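Glyoxalase/bleomycin resistance protein/dioxygenase (Alicyclobacillus acidocaldarius subsp. acidocaldarius, PDB 3RRI) belongs to the glyoxalase/bleomycin resistance/dioxygenase superfamily and is a metalloprotein that may act as a dioxygenase, though its own reaction is not established. Local coordinates at residues Arg76-Lys79 with His80-Leu84. Residues are numbered along the deposited sequence; the frame is centred on the assembly and turned at random.
Sequences RDKK and HFDNL
The imidazole of His-80 has Asp-77 OD2 over one face, 4.2 Å from His-80 CE1 and toward the border of the ring. Ring and carboxylate planes are 53° apart. A water lies level with the ring at its ND1 side, 2.8 Å from His-80 ND1. The same water accepts from Asp-77 N, so it bridges the ring to the backbone just before the helix. His-80 NE2 is hydrogen-bonded to Asp-131 OD2 of the second subunit, which ties the start of helix 78-90 to that subunit. Phe-81 has Asp-82 OD1 at its ring edge, and it meets Phe-113 edge-to-face on the sheet beneath.

Asp-77 is the N-cap. Its CG lies anti to the backbone N (chi1 -172°), and Asp-77 OD1 accepts from Lys-79 N at 3.0 Å. Lys-79 N comes in over the carboxylate rather than within its plane. Asp-77 O also accepts from His-80 N. Further on, Asp-82 N to Lys-78 O and Asn-83 N to Lys-79 O are regular helical bonds.

Lys-78, in the first turn, forms a salt bridge with Asp-82, four residues later. The lysine chain runs extended and bends at chi4 (-69°), which brings Lys-78 NZ to 2.7 Å from Asp-82 OD1, on its syn lone pair. Lys-79 NZ reaches Asn-83 OD1 only weakly, at 3.5 Å, and a second water weakly links Lys-79 NZ to Asn-83 ND2.

The Asp-77 carboxylate caps the helix start and lies near His-80. Together with Asp-131 of the second subunit it would probably favour a protonated imidazole.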
loop_
_atom_site.group_PDB
_atom_site.type_symbol
_atom_site.label_atom_id
_atom_site.label_comp_id
_atom_site.label_asym_id
_atom_site.label_seq_id
_atom_site.Cartn_x
_atom_site.Cartn_y
_atom_site.Cartn_z
ATOM N N ARG A 76 -6.906 -14.470 -4.247
ATOM C CA ARG A 76 -5.473 -14.680 -4.466
ATOM C C ARG A 76 -4.926 -15.705 -3.470
ATOM O O ARG A 76 -4.076 -16.524 -3.828
ATOM C CB ARG A 76 -4.635 -13.397 -4.366
ATOM C CG ARG A 76 -3.208 -13.623 -4.920
ATOM C CD ARG A 76 -2.506 -12.336 -5.290
ATOM N NE ARG A 76 -3.266 -11.500 -6.239
ATOM C CZ ARG A 76 -2.898 -11.178 -7.485
ATOM N NH1 ARG A 76 -1.755 -11.635 -8.005
ATOM N NH2 ARG A 76 -3.685 -10.379 -8.222
ATOM N N ASP A 77 -5.388 -15.610 -2.242
ATOM C CA ASP A 77 -4.905 -16.430 -1.120
ATOM C C ASP A 77 -5.819 -17.629 -0.961
ATOM O O ASP A 77 -6.973 -17.493 -0.625
ATOM C CB ASP A 77 -4.922 -15.567 0.146
ATOM C CG ASP A 77 -4.260 -16.229 1.369
ATOM O OD1 ASP A 77 -4.020 -17.474 1.366
ATOM O OD2 ASP A 77 -3.990 -15.459 2.340
ATOM N N LYS A 78 -5.300 -18.828 -1.175
ATOM C CA LYS A 78 -6.133 -19.991 -0.998
ATOM C C LYS A 78 -6.817 -20.109 0.372
ATOM O O LYS A 78 -7.895 -20.667 0.459
ATOM C CB LYS A 78 -5.341 -21.271 -1.227
ATOM C CG LYS A 78 -6.254 -22.479 -1.339
ATOM C CD LYS A 78 -5.635 -23.664 -1.974
ATOM C CE LYS A 78 -6.748 -24.540 -2.601
ATOM N NZ LYS A 78 -7.620 -25.213 -1.585
ATOM N N LYS A 79 -6.217 -19.571 1.426
ATOM C CA LYS A 79 -6.856 -19.611 2.748
ATOM C C LYS A 79 -8.222 -18.927 2.743
ATOM O O LYS A 79 -9.155 -19.348 3.440
ATOM C CB LYS A 79 -5.982 -18.987 3.822
ATOM C CG LYS A 79 -6.522 -19.181 5.245
ATOM C CD LYS A 79 -5.733 -18.381 6.267
ATOM C CE LYS A 79 -5.816 -19.040 7.650
ATOM N NZ LYS A 79 -7.245 -19.303 8.023
ATOM N N HIS A 80 -8.342 -17.838 1.995
ATOM C CA HIS A 80 -9.628 -17.160 1.918
ATOM C C HIS A 80 -10.682 -17.992 1.199
ATOM O O HIS A 80 -11.833 -18.058 1.632
ATOM C CB HIS A 80 -9.503 -15.779 1.269
ATOM C CG HIS A 80 -8.718 -14.795 2.083
ATOM N ND1 HIS A 80 -7.954 -13.800 1.514
ATOM C CD2 HIS A 80 -8.606 -14.631 3.422
ATOM C CE1 HIS A 80 -7.392 -13.075 2.466
ATOM N NE2 HIS A 80 -7.773 -13.556 3.640
ATOM N N PHE A 81 -10.257 -18.662 0.119
ATOM C CA PHE A 81 -11.121 -19.572 -0.604
ATOM C C PHE A 81 -11.578 -20.746 0.325
ATOM O O PHE A 81 -12.761 -21.037 0.439
ATOM C CB PHE A 81 -10.370 -20.078 -1.849
ATOM C CG PHE A 81 -11.095 -21.105 -2.664
ATOM C CD1 PHE A 81 -11.924 -20.735 -3.710
ATOM C CD2 PHE A 81 -10.917 -22.469 -2.425
ATOM C CE1 PHE A 81 -12.581 -21.662 -4.459
ATOM C CE2 PHE A 81 -11.554 -23.404 -3.199
ATOM C CZ PHE A 81 -12.386 -23.025 -4.193
ATOM N N ASP A 82 -10.603 -21.357 1.013
ATOM C CA ASP A 82 -10.884 -22.503 1.904
ATOM C C ASP A 82 -11.784 -22.097 3.068
ATOM O O ASP A 82 -12.685 -22.833 3.441
ATOM C CB ASP A 82 -9.598 -23.094 2.478
ATOM C CG ASP A 82 -8.708 -23.761 1.430
ATOM O OD1 ASP A 82 -9.137 -23.938 0.275
ATOM O OD2 ASP A 82 -7.551 -24.079 1.796
ATOM N N ASN A 83 -11.528 -20.930 3.672
ATOM C CA ASN A 83 -12.383 -20.424 4.726
ATOM C C ASN A 83 -13.828 -20.265 4.283
ATOM O O ASN A 83 -14.746 -20.518 5.030
ATOM C CB ASN A 83 -11.896 -19.054 5.211
ATOM C CG ASN A 83 -10.646 -19.133 6.076
ATOM O OD1 ASN A 83 -10.186 -20.227 6.443
ATOM N ND2 ASN A 83 -10.079 -17.969 6.395
ATOM N N LEU A 84 -14.025 -19.749 3.068
ATOM C CA LEU A 84 -15.391 -19.514 2.605
ATOM C C LEU A 84 -16.107 -20.818 2.311
ATOM O O LEU A 84 -17.272 -20.969 2.630
ATOM C CB LEU A 84 -15.379 -18.588 1.370
ATOM C CG LEU A 84 -16.768 -18.259 0.789
ATOM C CD1 LEU A 84 -17.623 -17.491 1.827
ATOM C CD2 LEU A 84 -16.654 -17.471 -0.560
HETATM O O HOH W 1 -7.052 -13.471 -1.164
HETATM O O HOH W 2 -8.447 -16.176 7.910
#